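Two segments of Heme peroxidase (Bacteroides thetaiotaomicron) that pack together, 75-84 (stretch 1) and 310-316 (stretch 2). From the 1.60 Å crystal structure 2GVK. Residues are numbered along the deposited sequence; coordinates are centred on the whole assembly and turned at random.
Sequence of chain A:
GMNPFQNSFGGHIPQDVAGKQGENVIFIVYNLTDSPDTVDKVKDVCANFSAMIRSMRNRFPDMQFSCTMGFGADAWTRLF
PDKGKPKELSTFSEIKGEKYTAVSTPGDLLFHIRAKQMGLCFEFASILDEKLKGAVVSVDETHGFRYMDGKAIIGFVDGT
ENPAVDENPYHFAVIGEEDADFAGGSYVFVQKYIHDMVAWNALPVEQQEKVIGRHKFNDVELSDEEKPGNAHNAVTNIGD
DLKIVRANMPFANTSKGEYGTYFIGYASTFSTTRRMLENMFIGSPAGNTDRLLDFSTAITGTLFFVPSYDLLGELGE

Stretch 1, residues 75-84: AWTRLFPDKG
Stretch 2 (310-316) DLLGELG

Stretch 1 is the end of a helix followed by a turn; stretch 2 is helical from Asp-310, continuing a helix that begins earlier in the chain. The contact buries 278 Å², both sides summed, and no direct hydrogen bond crosses it. The closest CA pair is Phe-80 CA and Leu-315 CA, 7.4 Å apart.

Residues 75-79 are helical, with phi/psi near -65/-43. Trp-76 is t at chi1, with chi2 -89°. Its CA-to-CB bond points sideways, but the indole end reaches stretch 2. Trp-76 CZ3 lies 3.7 Å from Leu-315 CD1, and Trp-76 CH2 lies 4.1 Å from Leu-311 CD2. Both methyls approach the indole obliquely, in apolar contact. Its indole N-H is satisfied within stretch 1: Trp-76 NE1 donates to Gly-84 O at 2.8 Å, nearly straight at 174°. This bond ties the helix to Gly-84, just after the turn.

Phe-80 N still bonds to Trp-76 O at 2.8 Å, but Phe-80 leaves helical phi/psi at -132/63. Its CA-to-CB bond points toward stretch 2; chi1 is -46° (m) and chi2 -61°. Leu-315 CD2 sits over one ring face, 3.7 Å from the Phe-80 ring centroid and 11° off the normal, a CH-pi contact. Leu-315 is m,t.

A type I turn runs from Phe-80 to Lys-83, with Pro-81 at -61/-22 and Asp-82 at -111/12. The closing bond, Lys-83 N to Phe-80 O, is weak at 3.4 Å. Lys-83 is m,m,t,m, and its CA-to-CB bond points toward stretch 2. Its aliphatic part packs on Leu-315, with Lys-83 CG 3.8 Å from Leu-315 CD2. A water bridges its charged end to the other backbone, accepting from Lys-83 NZ at 3.0 Å and donating to Glu-314 O at 2.6 Å. Gly-84 follows with positive phi, 73/-171.

In stretch 2, Leu-311 (t,p) and Leu-315, one helical turn apart, both contact Trp-76; Leu-315 N bonds to Leu-311 O at 2.8 Å.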

ATOM      1  N   ALA A  75      -8.449  -2.230 -42.637  1.00 11.50           N
ATOM      2  CA  ALA A  75      -8.545  -0.865 -42.101  1.00 11.24           C
ATOM      3  C   ALA A  75      -7.277  -0.074 -42.345  1.00 11.06           C
ATOM      4  O   ALA A  75      -7.328   1.111 -42.679  1.00 10.74           O
ATOM      5  CB  ALA A  75      -8.861  -0.914 -40.609  1.00 11.34           C
ATOM      6  N   TRP A  76      -6.132  -0.715 -42.160  1.00 10.96           N
ATOM      7  CA  TRP A  76      -4.848  -0.051 -42.357  1.00 11.15           C
ATOM      8  C   TRP A  76      -4.753   0.512 -43.777  1.00 11.64           C
ATOM      9  O   TRP A  76      -4.404   1.659 -43.973  1.00 11.72           O
ATOM     10  CB  TRP A  76      -3.691  -1.025 -42.100  1.00 11.08           C
ATOM     11  CG  TRP A  76      -2.332  -0.402 -42.336  1.00 10.97           C
ATOM     12  CD1 TRP A  76      -1.633  -0.359 -43.529  1.00 11.47           C
ATOM     13  CD2 TRP A  76      -1.573   0.365 -41.405  1.00 12.33           C
ATOM     14  NE1 TRP A  76      -0.460   0.342 -43.362  1.00 12.79           N
ATOM     15  CE2 TRP A  76      -0.396   0.796 -42.072  1.00 12.79           C
ATOM     16  CE3 TRP A  76      -1.723   0.665 -40.055  1.00 11.83           C
ATOM     17  CZ2 TRP A  76       0.598   1.553 -41.427  1.00 12.02           C
ATOM     18  CZ3 TRP A  76      -0.745   1.459 -39.434  1.00 12.05           C
ATOM     19  CH2 TRP A  76       0.391   1.881 -40.130  1.00 12.00           C
ATOM     20  N   THR A  77      -5.093  -0.309 -44.756  1.00 12.16           N
ATOM     21  CA  THR A  77      -4.992   0.090 -46.144  1.00 12.71           C
ATOM     22  C   THR A  77      -6.028   1.179 -46.487  1.00 13.08           C
ATOM     23  O   THR A  77      -5.736   2.110 -47.240  1.00 13.12           O
ATOM     24  CB  THR A  77      -5.120  -1.138 -47.069  1.00 12.93           C
ATOM     25  OG1 THR A  77      -3.913  -1.896 -46.987  1.00 14.62           O
ATOM     26  CG2 THR A  77      -5.340  -0.727 -48.498  1.00 14.22           C
ATOM     27  N   ARG A  78      -7.208   1.094 -45.901  1.00 13.50           N
ATOM     28  CA  ARG A  78      -8.222   2.131 -46.092  1.00 13.97           C
ATOM     29  C   ARG A  78      -7.782   3.477 -45.513  1.00 13.82           C
ATOM     30  O   ARG A  78      -7.884   4.517 -46.178  1.00 14.00           O
ATOM     31  CB  ARG A  78      -9.538   1.738 -45.452  1.00 14.44           C
ATOM     32  CG  ARG A  78     -10.539   2.881 -45.488  1.00 17.08           C
ATOM     33  CD  ARG A  78     -11.792   2.606 -44.749  1.00 20.98           C
ATOM     34  NE  ARG A  78     -12.604   3.825 -44.631  1.00 21.78           N
ATOM     35  CZ  ARG A  78     -13.750   3.890 -43.975  1.00 22.90           C
ATOM     36  NH1 ARG A  78     -14.247   2.802 -43.414  1.00 24.70           N
ATOM     37  NH2 ARG A  78     -14.417   5.038 -43.909  1.00 22.81           N
ATOM     38  N   LEU A  79      -7.289   3.454 -44.283  1.00 13.43           N
ATOM     39  CA  LEU A  79      -6.944   4.672 -43.578  1.00 13.10           C
ATOM     40  C   LEU A  79      -5.668   5.304 -44.078  1.00 13.18           C
ATOM     41  O   LEU A  79      -5.564   6.534 -44.131  1.00 13.29           O
ATOM     42  CB  LEU A  79      -6.786   4.394 -42.068  1.00 13.18           C
ATOM     43  CG  LEU A  79      -8.039   3.972 -41.296  1.00 13.48           C
ATOM     44  CD1 LEU A  79      -7.680   3.326 -39.992  1.00 14.28           C
ATOM     45  CD2 LEU A  79      -8.955   5.196 -41.085  1.00 14.62           C
ATOM     46  N   PHE A  80      -4.667   4.459 -44.386  1.00 12.99           N
ATOM     47  CA  PHE A  80      -3.296   4.901 -44.632  1.00 12.86           C
ATOM     48  C   PHE A  80      -2.732   4.277 -45.919  1.00 12.93           C
ATOM     49  O   PHE A  80      -1.757   3.541 -45.880  1.00 13.14           O
ATOM     50  CB  PHE A  80      -2.397   4.506 -43.434  1.00 13.01           C
ATOM     51  CG  PHE A  80      -3.006   4.823 -42.073  1.00 12.77           C
ATOM     52  CD1 PHE A  80      -3.315   6.118 -41.731  1.00 13.47           C
ATOM     53  CD2 PHE A  80      -3.237   3.810 -41.140  1.00 13.59           C
ATOM     54  CE1 PHE A  80      -3.886   6.417 -40.478  1.00 15.31           C
ATOM     55  CE2 PHE A  80      -3.786   4.106 -39.898  1.00 13.59           C
ATOM     56  CZ  PHE A  80      -4.120   5.421 -39.585  1.00 13.71           C
ATOM     57  N   PRO A  81      -3.331   4.595 -47.055  1.00 12.85           N
ATOM     58  CA  PRO A  81      -2.924   3.985 -48.336  1.00 13.02           C
ATOM     59  C   PRO A  81      -1.463   4.241 -48.754  1.00 13.18           C
ATOM     60  O   PRO A  81      -0.918   3.482 -49.558  1.00 13.32           O
ATOM     61  CB  PRO A  81      -3.873   4.629 -49.337  1.00 13.10           C
ATOM     62  CG  PRO A  81      -4.324   5.883 -48.683  1.00 12.92           C
ATOM     63  CD  PRO A  81      -4.396   5.583 -47.241  1.00 12.99           C
ATOM     64  N   ASP A  82      -0.845   5.289 -48.237  1.00 13.15           N
ATOM     65  CA  ASP A  82       0.490   5.678 -48.716  1.00 13.66           C
ATOM     66  C   ASP A  82       1.605   5.451 -47.693  1.00 13.97           C
ATOM     67  O   ASP A  82       2.735   5.845 -47.922  1.00 13.96           O
ATOM     68  CB  ASP A  82       0.475   7.143 -49.152  1.00 13.66           C
ATOM     69  CG  ASP A  82      -0.230   7.347 -50.502  1.00 15.20           C
ATOM     70  OD1 ASP A  82      -1.049   6.478 -50.892  1.00 15.85           O
ATOM     71  OD2 ASP A  82       0.056   8.341 -51.179  1.00 14.89           O
ATOM     72  N   LYS A  83       1.302   4.718 -46.632  1.00 14.69           N
ATOM     73  CA  LYS A  83       2.252   4.517 -45.533  1.00 15.32           C
ATOM     74  C   LYS A  83       2.998   3.200 -45.644  1.00 15.50           C
ATOM     75  O   LYS A  83       3.800   2.852 -44.753  1.00 16.67           O
ATOM     76  CB  LYS A  83       1.516   4.583 -44.193  1.00 15.78           C
ATOM     77  CG  LYS A  83       1.176   5.985 -43.748  1.00 19.84           C
ATOM     78  CD  LYS A  83       2.426   6.740 -43.277  1.00 24.25           C
ATOM     79  CE  LYS A  83       2.062   8.128 -42.718  1.00 28.24           C
ATOM     80  NZ  LYS A  83       1.662   9.075 -43.796  1.00 30.38           N
ATOM     81  N   GLY A  84       2.777   2.469 -46.735  1.00 14.60           N
ATOM     82  CA  GLY A  84       3.293   1.119 -46.835  1.00 14.01           C
ATOM     83  C   GLY A  84       2.500   0.197 -45.926  1.00 13.56           C
ATOM     84  O   GLY A  84       1.502   0.594 -45.374  1.00 14.00           O
ATOM     85  N   ASP A 310       6.169   6.578 -32.660  1.00 13.07           N
ATOM     86  CA  ASP A 310       6.647   7.481 -33.726  1.00 13.67           C
ATOM     87  C   ASP A 310       5.744   7.401 -34.937  1.00 13.58           C
ATOM     88  O   ASP A 310       5.322   8.412 -35.476  1.00 13.30           O
ATOM     89  CB  ASP A 310       8.084   7.122 -34.143  1.00 13.92           C
ATOM     90  CG  ASP A 310       9.118   7.674 -33.202  1.00 18.42           C
ATOM     91  OD1 ASP A 310       8.793   8.647 -32.458  1.00 24.72           O
ATOM     92  OD2 ASP A 310      10.288   7.198 -33.243  1.00 21.61           O
ATOM     93  N   LEU A 311       5.481   6.191 -35.387  1.00 13.84           N
ATOM     94  CA  LEU A 311       4.643   5.989 -36.545  1.00 14.39           C
ATOM     95  C   LEU A 311       3.209   6.427 -36.276  1.00 15.07           C
ATOM     96  O   LEU A 311       2.575   7.066 -37.117  1.00 15.43           O
ATOM     97  CB  LEU A 311       4.692   4.515 -36.982  1.00 14.17           C
ATOM     98  CG  LEU A 311       3.785   4.132 -38.160  1.00 13.37           C
ATOM     99  CD1 LEU A 311       3.956   5.098 -39.335  1.00 12.12           C
ATOM    100  CD2 LEU A 311       4.073   2.742 -38.581  1.00 12.01           C
ATOM    101  N   LEU A 312       2.695   6.078 -35.104  1.00 15.52           N
ATOM    102  CA  LEU A 312       1.353   6.499 -34.689  1.00 15.94           C
ATOM    103  C   LEU A 312       1.179   8.031 -34.820  1.00 16.22           C
ATOM    104  O   LEU A 312       0.181   8.505 -35.329  1.00 16.51           O
ATOM    105  CB  LEU A 312       1.093   6.057 -33.267  1.00 16.10           C
ATOM    106  CG  LEU A 312      -0.341   6.078 -32.831  1.00 17.67           C
ATOM    107  CD1 LEU A 312      -1.207   5.173 -33.710  1.00 15.79           C
ATOM    108  CD2 LEU A 312      -0.439   5.649 -31.397  1.00 15.42           C
ATOM    109  N   GLY A 313       2.180   8.777 -34.381  1.00 16.36           N
ATOM    110  CA  GLY A 313       2.166  10.223 -34.513  1.00 16.57           C
ATOM    111  C   GLY A 313       2.082  10.664 -35.972  1.00 16.89           C
ATOM    112  O   GLY A 313       1.362  11.618 -36.303  1.00 16.99           O
ATOM    113  N   GLU A 314       2.852  10.005 -36.839  1.00 17.02           N
ATOM    114  CA  GLU A 314       2.838  10.316 -38.261  1.00 17.19           C
ATOM    115  C   GLU A 314       1.487  10.028 -38.849  1.00 17.02           C
ATOM    116  O   GLU A 314       1.025  10.747 -39.704  1.00 17.05           O
ATOM    117  CB  GLU A 314       3.879   9.503 -39.005  1.00 17.46           C
ATOM    118  CG  GLU A 314       5.274   9.898 -38.740  1.00 20.80           C
ATOM    119  CD  GLU A 314       6.257   9.083 -39.561  1.00 28.09           C
ATOM    120  OE1 GLU A 314       5.798   8.287 -40.433  1.00 31.47           O
ATOM    121  OE2 GLU A 314       7.490   9.261 -39.372  1.00 31.92           O
ATOM    122  N   LEU A 315       0.887   8.919 -38.428  1.00 17.06           N
ATOM    123  CA  LEU A 315      -0.436   8.547 -38.900  1.00 17.08           C
ATOM    124  C   LEU A 315      -1.466   9.637 -38.583  1.00 17.36           C
ATOM    125  O   LEU A 315      -2.397   9.875 -39.367  1.00 17.39           O
ATOM    126  CB  LEU A 315      -0.881   7.218 -38.274  1.00 17.08           C
ATOM    127  CG  LEU A 315      -0.020   5.994 -38.604  1.00 18.06           C
ATOM    128  CD1 LEU A 315      -0.550   4.775 -37.831  1.00 17.43           C
ATOM    129  CD2 LEU A 315       0.035   5.718 -40.095  1.00 18.27           C
ATOM    130  N   GLY A 316      -1.270  10.336 -37.479  1.00 17.48           N
ATOM    131  CA  GLY A 316      -2.245  11.324 -37.035  1.00 17.89           C
ATOM    132  C   GLY A 316      -2.101  12.703 -37.671  1.00 18.31           C
ATOM    133  O   GLY A 316      -2.943  13.560 -37.484  1.00 17.87           O
TER
HETATM  134  O   HOH W   1       1.613  11.500 -42.076  1.00 47.98           O